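Phosphoacetylglucosamine mutase (Aspergillus lentulus, PDB 5O9X) interconverts N-acetylglucosamine 6-phosphate and N-acetylglucosamine 1-phosphate by phosphoryl transfer on the sugar, a reaction of the alpha-D-phosphohexomutase family. Local coordinates at residues G59-V64 with E153-D158; Q189-K194 with V425-S430; I387-N392 with A416-I421. The protein carries 1 engineered substitution. All coordinates share one frame; numbering follows the deposited sequence.

Three contacts show how chemistry changes with place in the fold of a phosphohexomutase. Interaction 1 is a surface contact within domain I, where one indole bridges two strands of a sheet without any hydrogen bond. Interactions 2 and 3 are buried. Interaction 2 is polar, a short phenol–carboxylate bond between a domain II helix and the start of helix 428-442; interaction 3 is apolar and packs strand 385-389 against the end of helix 405-420. The latter two have centres about 14 Å apart and touch where Ser430 OG meets Leu420 O at 2.8 Å, while interaction 1 reaches neither. In sequence, interaction 3 is nested inside the loop closed by interaction 2.

Interaction 1: G59-V64 with E153-D158; sequences GQWIGV and EAEFID
With CG anti to its own carbonyl carbon (chi1 -70°), Trp61 sends its indole across towards Glu155 and Ile157, whose side chains start out in its direction from the other strand. Glu155 does its part through a chain extended from the backbone (chi1 -175°), which carries the carboxylate to the six-membered end of the indole. The far rim of the six-membered ring carries the contact: CZ2 and CH2 meet the acid, CH2 and CZ3 the methyl of Ile157. CZ2 of Trp61 lies 3.7 Å from OE2 of Glu155, and CH2 of Trp61 lies 3.6 Å from CD1 of Ile157. Both partners reach the ring obliquely, and both side chains cross the indole at about a right angle. The carboxylate plane stands 75° from that of the ring, so the acid does not stack on it. Glu155 brings no hydrogen bond to the indole; its other oxygen, OE1, forms a salt bridge with Arg127, which would be expected to limit the rotation of the group.

The two strands are not neighbours. Strand 127-132 runs between them, parallel to both, and the indole spans it, touching Arg127 on the way. In the alpha/beta/alpha sandwich of domain I, helices 40-56 and 138-151 cover the face of the sheet to which Val64 and Phe156 point, whereas Trp61 lies on the other face, with Lys174 of helix 164-176 as its cation-pi partner.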
loop_
_atom_site.group_PDB
_atom_site.type_symbol
_atom_site.label_atom_id
_atom_site.label_comp_id
_atom_site.label_asym_id
_atom_site.label_seq_id
_atom_site.Cartn_x
_atom_site.Cartn_y
_atom_site.Cartn_z
ATOM N N GLY A 59 25.851 2.600 -4.793
ATOM C CA GLY A 59 25.866 1.419 -3.915
ATOM C C GLY A 59 24.911 1.476 -2.729
ATOM O O GLY A 59 25.118 0.771 -1.736
ATOM N N GLN A 60 23.857 2.289 -2.828
ATOM C CA GLN A 60 22.833 2.371 -1.775
ATOM C C GLN A 60 22.016 1.077 -1.852
ATOM O O GLN A 60 21.914 0.482 -2.903
ATOM C CB GLN A 60 21.947 3.608 -1.913
ATOM C CG GLN A 60 22.502 4.876 -1.234
ATOM C CD GLN A 60 21.619 6.080 -1.452
ATOM O OE1 GLN A 60 21.343 6.454 -2.573
ATOM N NE2 GLN A 60 21.163 6.689 -0.383
ATOM N N TRP A 61 21.581 0.593 -0.700
ATOM C CA TRP A 61 20.754 -0.595 -0.627
ATOM C C TRP A 61 19.452 -0.364 -1.392
ATOM O O TRP A 61 18.711 0.620 -1.185
ATOM C CB TRP A 61 20.503 -0.952 0.847
ATOM C CG TRP A 61 21.749 -1.437 1.491
ATOM C CD1 TRP A 61 22.666 -0.697 2.175
ATOM C CD2 TRP A 61 22.225 -2.801 1.505
ATOM N NE1 TRP A 61 23.690 -1.536 2.633
ATOM C CE2 TRP A 61 23.449 -2.815 2.235
ATOM C CE3 TRP A 61 21.724 -4.014 0.984
ATOM C CZ2 TRP A 61 24.195 -3.978 2.436
ATOM C CZ3 TRP A 61 22.456 -5.193 1.198
ATOM C CH2 TRP A 61 23.695 -5.154 1.924
ATOM N N ILE A 62 19.192 -1.279 -2.308
ATOM C CA ILE A 62 17.865 -1.330 -3.002
ATOM C C ILE A 62 17.078 -2.570 -2.466
ATOM O O ILE A 62 17.672 -3.634 -2.273
ATOM C CB ILE A 62 18.136 -1.459 -4.502
ATOM C CG1 ILE A 62 18.807 -0.151 -5.047
ATOM C CG2 ILE A 62 16.857 -1.747 -5.331
ATOM C CD1 ILE A 62 18.002 1.124 -4.749
ATOM N N GLY A 63 15.748 -2.472 -2.321
ATOM C CA GLY A 63 15.023 -3.655 -1.738
ATOM C C GLY A 63 14.255 -4.330 -2.868
ATOM O O GLY A 63 13.861 -3.658 -3.901
ATOM N N VAL A 64 14.034 -5.639 -2.707
ATOM C CA VAL A 64 13.126 -6.363 -3.557
ATOM C C VAL A 64 12.159 -7.123 -2.637
ATOM O O VAL A 64 12.613 -7.836 -1.793
ATOM C CB VAL A 64 13.884 -7.399 -4.446
ATOM C CG1 VAL A 64 12.886 -8.116 -5.341
ATOM C CG2 VAL A 64 14.877 -6.687 -5.381
ATOM N N GLU A 153 27.281 -10.081 -9.180
ATOM C CA GLU A 153 28.234 -9.831 -8.066
ATOM C C GLU A 153 27.731 -8.754 -7.076
ATOM O O GLU A 153 28.515 -8.023 -6.437
ATOM C CB GLU A 153 29.670 -9.491 -8.589
ATOM C CG GLU A 153 30.290 -10.595 -9.432
ATOM C CD GLU A 153 31.598 -10.174 -10.132
ATOM O OE1 GLU A 153 32.127 -9.075 -9.874
ATOM O OE2 GLU A 153 32.076 -10.936 -11.004
ATOM N N ALA A 154 26.412 -8.633 -6.943
ATOM C CA ALA A 154 25.900 -7.727 -5.940
ATOM C C ALA A 154 26.207 -8.379 -4.563
ATOM O O ALA A 154 26.252 -9.623 -4.457
ATOM C CB ALA A 154 24.366 -7.541 -6.138
ATOM N N GLU A 155 26.423 -7.555 -3.533
ATOM C CA GLU A 155 26.288 -7.947 -2.131
ATOM C C GLU A 155 24.771 -8.040 -1.855
ATOM O O GLU A 155 24.017 -7.114 -2.251
ATOM C CB GLU A 155 26.825 -6.830 -1.255
ATOM C CG GLU A 155 26.891 -7.087 0.232
ATOM C CD GLU A 155 27.535 -5.910 0.968
ATOM O OE1 GLU A 155 28.169 -5.017 0.333
ATOM O OE2 GLU A 155 27.415 -5.878 2.212
ATOM N N PHE A 156 24.328 -9.092 -1.156
ATOM C CA PHE A 156 22.845 -9.251 -0.908
ATOM C C PHE A 156 22.544 -9.920 0.409
ATOM O O PHE A 156 23.384 -10.668 0.919
ATOM C CB PHE A 156 22.065 -9.926 -2.070
ATOM C CG PHE A 156 22.511 -11.306 -2.414
ATOM C CD1 PHE A 156 21.895 -12.451 -1.834
ATOM C CD2 PHE A 156 23.512 -11.490 -3.375
ATOM C CE1 PHE A 156 22.275 -13.730 -2.210
ATOM C CE2 PHE A 156 23.884 -12.790 -3.772
ATOM C CZ PHE A 156 23.276 -13.902 -3.160
ATOM N N ILE A 157 21.380 -9.581 0.983
ATOM C CA ILE A 157 20.941 -10.130 2.283
ATOM C C ILE A 157 19.517 -10.635 2.082
ATOM O O ILE A 157 18.702 -9.906 1.514
ATOM C CB ILE A 157 20.945 -9.071 3.382
ATOM C CG1 ILE A 157 22.410 -8.622 3.678
ATOM C CG2 ILE A 157 20.247 -9.572 4.643
ATOM C CD1 ILE A 157 22.437 -7.349 4.477
ATOM N N ASP A 158 19.287 -11.878 2.502
ATOM C CA ASP A 158 17.949 -12.510 2.493
ATOM C C ASP A 158 17.354 -12.252 3.866
ATOM O O ASP A 158 17.803 -12.846 4.835
ATOM C CB ASP A 158 18.123 -14.019 2.220
ATOM C CG ASP A 158 16.775 -14.782 2.223
ATOM O OD1 ASP A 158 15.749 -14.190 2.566
ATOM O OD2 ASP A 158 16.779 -15.968 1.938
#

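Interaction 2: Q189-K194 with V425-S430; sequences QGYYEK and VGDAIS
Tyr191 reaches from helix 188-202 to Asp427, and its side chain can be read atom by atom. CB leaves the helix with CG anti to the backbone N (chi1 171°), which swings the ring out towards the start of helix 428-442. At one edge of the ring, CD2 of Tyr191 lies 3.6 Å from CD1 of the next residue in the helix, Tyr192, in the plane of the Tyr191 ring. Diagonally across, CE1 of Tyr191 comes within 3.3 Å of OD2 of Asp427, again near the ring plane. Tyr169 of helix 164-176 adds an edge-to-face partner. At the tip, the phenol OH of Tyr191 gives a short hydrogen bond to OD2 of Asp427, 2.5 Å long, while CB of Ile429 stands 4.3 Å from the same OH.

The side chains approach from opposite directions, and OD2 lies at the edge of the ring, near its plane, with ring and carboxylate planes 20° apart. The phenol uses the syn lone pair of OD2, on the side of the other oxygen. OD2 also accepts from ND2 of Asn422, whereas OD1 turns to the helix that Asp427 N-caps: Ile429 N at 3.1 Å and Ser430 N at 3.3 Å from it, both weak bonds. One carboxylate therefore serves domain II and the first turn of a domain III helix together.

The bound glucose 1,6-bisphosphate is about 12 Å from the side chain of Asp427, so the contact does not reach it. Every oxygen of this buried acid has a donor. The helix N-terminus and the phenol would be expected to stabilise a negative charge on Asp427, and the acid in turn to polarise the hydroxyl of Tyr191.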
loop_
_atom_site.group_PDB
_atom_site.type_symbol
_atom_site.label_atom_id
_atom_site.label_comp_id
_atom_site.label_asym_id
_atom_site.label_seq_id
_atom_site.Cartn_x
_atom_site.Cartn_y
_atom_site.Cartn_z
ATOM N N GLN A 189 13.648 -6.945 14.769
ATOM C CA GLN A 189 13.559 -6.404 16.173
ATOM C C GLN A 189 13.542 -4.870 16.199
ATOM O O GLN A 189 12.832 -4.287 17.000
ATOM C CB GLN A 189 14.787 -6.865 16.973
ATOM C CG GLN A 189 14.749 -6.496 18.458
ATOM C CD GLN A 189 15.889 -7.170 19.268
ATOM O OE1 GLN A 189 16.309 -8.260 18.968
ATOM N NE2 GLN A 189 16.359 -6.505 20.295
ATOM N N GLY A 190 14.389 -4.200 15.370
ATOM C CA GLY A 190 14.462 -2.762 15.383
ATOM C C GLY A 190 13.114 -2.145 14.949
ATOM O O GLY A 190 12.629 -1.149 15.521
ATOM N N TYR A 191 12.507 -2.764 13.957
ATOM C CA TYR A 191 11.118 -2.346 13.508
ATOM C C TYR A 191 10.103 -2.393 14.668
ATOM O O TYR A 191 9.415 -1.393 14.925
ATOM C CB TYR A 191 10.688 -3.252 12.352
ATOM C CG TYR A 191 9.244 -3.109 11.915
ATOM C CD1 TYR A 191 8.916 -2.167 10.957
ATOM C CD2 TYR A 191 8.209 -3.913 12.488
ATOM C CE1 TYR A 191 7.596 -2.020 10.530
ATOM C CE2 TYR A 191 6.861 -3.725 12.113
ATOM C CZ TYR A 191 6.575 -2.799 11.146
ATOM O OH TYR A 191 5.289 -2.595 10.723
ATOM N N TYR A 192 10.073 -3.502 15.435
ATOM C CA TYR A 192 9.098 -3.613 16.553
ATOM C C TYR A 192 9.388 -2.583 17.648
ATOM O O TYR A 192 8.437 -1.964 18.203
ATOM C CB TYR A 192 9.097 -4.997 17.211
ATOM C CG TYR A 192 8.753 -6.115 16.229
ATOM C CD1 TYR A 192 7.645 -5.985 15.359
ATOM C CD2 TYR A 192 9.557 -7.261 16.139
ATOM C CE1 TYR A 192 7.348 -7.020 14.378
ATOM C CE2 TYR A 192 9.294 -8.282 15.199
ATOM C CZ TYR A 192 8.208 -8.152 14.337
ATOM O OH TYR A 192 7.955 -9.142 13.433
ATOM N N GLU A 193 10.687 -2.395 17.929
ATOM C CA GLU A 193 11.139 -1.447 18.972
ATOM C C GLU A 193 10.708 -0.012 18.625
ATOM O O GLU A 193 10.229 0.766 19.494
ATOM C CB GLU A 193 12.674 -1.543 19.079
ATOM C CG GLU A 193 13.041 -2.813 19.799
ATOM C CD GLU A 193 14.550 -3.037 19.918
ATOM O OE1 GLU A 193 15.317 -2.388 19.168
ATOM O OE2 GLU A 193 14.945 -3.857 20.790
ATOM N N LYS A 194 10.888 0.354 17.361
ATOM C CA LYS A 194 10.516 1.718 16.919
ATOM C C LYS A 194 9.021 1.951 17.000
ATOM O O LYS A 194 8.572 2.997 17.534
ATOM C CB LYS A 194 10.985 1.974 15.491
ATOM C CG LYS A 194 10.878 3.455 15.056
ATOM C CD LYS A 194 11.137 3.496 13.538
ATOM C CE LYS A 194 10.975 4.901 12.941
ATOM N NZ LYS A 194 12.025 5.782 13.474
ATOM N N VAL A 425 5.733 4.875 1.720
ATOM C CA VAL A 425 4.743 3.853 1.467
ATOM C C VAL A 425 4.096 3.599 2.855
ATOM O O VAL A 425 4.750 3.563 3.885
ATOM C CB VAL A 425 5.381 2.582 0.789
ATOM C CG1 VAL A 425 4.388 1.424 0.609
ATOM C CG2 VAL A 425 5.965 2.963 -0.564
ATOM N N GLY A 426 2.817 3.378 2.868
ATOM C CA GLY A 426 2.175 3.185 4.157
ATOM C C GLY A 426 2.534 1.889 4.807
ATOM O O GLY A 426 3.143 0.995 4.167
ATOM N N ASP A 427 2.188 1.778 6.083
ATOM C CA ASP A 427 2.413 0.538 6.837
ATOM C C ASP A 427 1.112 0.238 7.557
ATOM O O ASP A 427 0.766 0.961 8.476
ATOM C CB ASP A 427 3.617 0.772 7.787
ATOM C CG ASP A 427 3.817 -0.367 8.776
ATOM O OD1 ASP A 427 2.926 -1.220 8.892
ATOM O OD2 ASP A 427 4.852 -0.429 9.461
ATOM N N ALA A 428 0.387 -0.812 7.163
ATOM C CA ALA A 428 -0.887 -1.160 7.774
ATOM C C ALA A 428 -0.900 -1.336 9.306
ATOM O O ALA A 428 -1.835 -0.883 9.997
ATOM C CB ALA A 428 -1.524 -2.360 7.112
ATOM N N ILE A 429 0.130 -1.979 9.853
ATOM C CA ILE A 429 0.105 -2.204 11.281
ATOM C C ILE A 429 0.387 -0.908 12.033
ATOM O O ILE A 429 -0.204 -0.701 13.095
ATOM C CB ILE A 429 1.129 -3.297 11.641
ATOM C CG1 ILE A 429 0.585 -4.658 11.101
ATOM C CG2 ILE A 429 1.511 -3.226 13.149
ATOM C CD1 ILE A 429 1.497 -5.873 11.262
ATOM N N SER A 430 1.298 -0.048 11.511
ATOM C CA SER A 430 1.532 1.286 12.116
ATOM C C SER A 430 0.242 2.154 12.005
ATOM O O SER A 430 -0.137 2.835 12.954
ATOM C CB SER A 430 2.750 1.898 11.345
ATOM O OG SER A 430 2.724 3.298 11.349
#

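Interaction 3: I387-N392 with A416-I421; sequences ITFSEN and ALTDLI
Phe389 receives Thr418 on a face and Leu417 at an edge. The methyl CG2 of Thr418 sits over the centre of the Phe389 ring, 3.6 Å from the centroid and only 2° off the ring normal, an almost perfectly axial CH-pi contact; it is therefore nearly equidistant from all six ring carbons. Leu417 comes in near the ring plane, its CD2 3.2 Å from CZ of Phe389. That is shorter than usual for two carbons, and with a chi2 of 143° off the staggered positions the exact placing of this leucine is somewhat doubtful. Two residues earlier in the strand, CG2 of Ile421 meets CB of Ile387 at 4.0 Å and the backbone O of Ile387 at 3.5 Å.

The methyl of Thr418 faces the ring because OG1 takes the place between backbone N and carbonyl carbon (chi1 65°), where it bonds to the carbonyl O of Gln415 in the preceding turn. The polar branch is thus spent on its own helix and the apolar one on the strand. This is the standard layering of an alpha/beta domain: strand 385-389 is an outer strand of the mixed sheet of domain III, antiparallel to 375-379, and helix 405-420 lies over it, its last turn and the residue just after it, Ile421, making the contacts. Ile387 N is buried by the contact without a partner in the model.

Around this first shell, Leu394 and Ile397 of helix 391-399 pack on both Phe389 and Thr418. That helix begins one residue after the strand, with Ser390 as its N-cap through OG to Ala393 N. Gln423 makes weak hydrogen bonds to Ile387 O and Phe389 N. Ile387 and Leu417 both rest on Ile317 of helix 306-324, and Leu434 of helix 428-442 touches Ile387 as well as Ile421.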
loop_
_atom_site.group_PDB
_atom_site.type_symbol
_atom_site.label_atom_id
_atom_site.label_comp_id
_atom_site.label_asym_id
_atom_site.label_seq_id
_atom_site.Cartn_x
_atom_site.Cartn_y
_atom_site.Cartn_z
ATOM N N ILE A 387 0.733 9.081 6.150
ATOM C CA ILE A 387 0.714 10.541 6.266
ATOM C C ILE A 387 2.147 10.938 6.127
ATOM O O ILE A 387 3.028 10.381 6.779
ATOM C CB ILE A 387 0.163 11.047 7.608
ATOM C CG1 ILE A 387 -1.284 10.616 7.777
ATOM C CG2 ILE A 387 0.094 12.597 7.563
ATOM C CD1 ILE A 387 -1.567 9.963 9.078
ATOM N N THR A 388 2.375 11.882 5.248
ATOM C CA THR A 388 3.744 12.359 5.022
ATOM C C THR A 388 3.869 13.794 5.627
ATOM O O THR A 388 2.943 14.581 5.585
ATOM C CB THR A 388 4.088 12.236 3.529
ATOM O OG1 THR A 388 5.415 12.663 3.361
ATOM C CG2 THR A 388 3.240 13.124 2.729
ATOM N N PHE A 389 4.996 14.070 6.265
ATOM C CA PHE A 389 5.271 15.404 6.866
ATOM C C PHE A 389 6.452 15.967 6.116
ATOM O O PHE A 389 7.483 15.304 6.014
ATOM C CB PHE A 389 5.628 15.247 8.332
ATOM C CG PHE A 389 4.477 14.762 9.171
ATOM C CD1 PHE A 389 3.599 15.688 9.774
ATOM C CD2 PHE A 389 4.258 13.386 9.330
ATOM C CE1 PHE A 389 2.528 15.249 10.554
ATOM C CE2 PHE A 389 3.166 12.928 10.079
ATOM C CZ PHE A 389 2.322 13.867 10.700
ATOM N N SER A 390 6.261 17.130 5.550
ATOM C CA SER A 390 7.371 17.821 4.818
ATOM C C SER A 390 8.557 18.198 5.722
ATOM O O SER A 390 8.436 18.212 6.969
ATOM C CB SER A 390 6.883 19.095 4.179
ATOM O OG SER A 390 6.641 20.147 5.132
ATOM N N GLU A 391 9.704 18.508 5.107
ATOM C CA GLU A 391 10.832 19.036 5.883
ATOM C C GLU A 391 10.489 20.236 6.836
ATOM O O GLU A 391 10.790 20.186 8.038
ATOM C CB GLU A 391 12.037 19.285 4.970
ATOM C CG GLU A 391 12.758 18.008 4.528
ATOM C CD GLU A 391 12.928 16.953 5.646
ATOM O OE1 GLU A 391 13.568 17.264 6.680
ATOM O OE2 GLU A 391 12.412 15.807 5.506
ATOM N N ASN A 392 9.805 21.233 6.295
ATOM C CA ASN A 392 9.349 22.386 7.023
ATOM C C ASN A 392 8.375 22.034 8.129
ATOM O O ASN A 392 8.422 22.624 9.202
ATOM C CB ASN A 392 8.774 23.416 6.064
ATOM C CG ASN A 392 9.884 24.147 5.279
ATOM O OD1 ASN A 392 11.085 24.023 5.593
ATOM N ND2 ASN A 392 9.491 24.908 4.266
ATOM N N ALA A 416 5.386 12.588 18.493
ATOM C CA ALA A 416 5.339 11.143 18.592
ATOM C C ALA A 416 4.667 10.507 17.287
ATOM O O ALA A 416 5.110 9.450 16.769
ATOM C CB ALA A 416 4.570 10.736 19.854
ATOM N N LEU A 417 3.606 11.158 16.813
ATOM C CA LEU A 417 2.871 10.705 15.618
ATOM C C LEU A 417 3.831 10.649 14.406
ATOM O O LEU A 417 3.789 9.721 13.608
ATOM C CB LEU A 417 1.678 11.670 15.449
ATOM C CG LEU A 417 0.598 11.490 14.402
ATOM C CD1 LEU A 417 -0.747 11.920 15.007
ATOM C CD2 LEU A 417 1.028 12.460 13.320
ATOM N N THR A 418 4.735 11.620 14.284
ATOM C CA THR A 418 5.645 11.629 13.188
ATOM C C THR A 418 6.634 10.478 13.338
ATOM O O THR A 418 7.179 10.037 12.335
ATOM C CB THR A 418 6.467 12.968 13.027
ATOM O OG1 THR A 418 7.330 13.152 14.159
ATOM C CG2 THR A 418 5.555 14.233 12.835
ATOM N N ASP A 419 6.900 9.990 14.557
ATOM C CA ASP A 419 7.753 8.763 14.635
ATOM C C ASP A 419 6.984 7.454 14.491
ATOM O O ASP A 419 7.560 6.392 14.208
ATOM C CB ASP A 419 8.518 8.705 15.959
ATOM C CG ASP A 419 9.623 9.714 15.995
ATOM O OD1 ASP A 419 10.327 9.909 14.962
ATOM O OD2 ASP A 419 9.708 10.355 17.028
ATOM N N LEU A 420 5.687 7.519 14.757
ATOM C CA LEU A 420 4.839 6.330 14.660
ATOM C C LEU A 420 4.525 6.071 13.150
ATOM O O LEU A 420 4.536 4.913 12.713
ATOM C CB LEU A 420 3.557 6.491 15.466
ATOM C CG LEU A 420 2.517 5.333 15.429
ATOM C CD1 LEU A 420 3.024 4.111 16.226
ATOM C CD2 LEU A 420 1.138 5.678 15.998
ATOM N N ILE A 421 4.286 7.152 12.396
ATOM C CA ILE A 421 3.699 7.007 11.059
ATOM C C ILE A 421 4.752 6.656 10.064
ATOM O O ILE A 421 5.697 7.429 9.881
ATOM C CB ILE A 421 2.671 8.129 10.688
ATOM C CG1 ILE A 421 1.433 7.825 11.470
ATOM C CG2 ILE A 421 2.223 8.065 9.240
ATOM C CD1 ILE A 421 1.110 6.312 11.419
#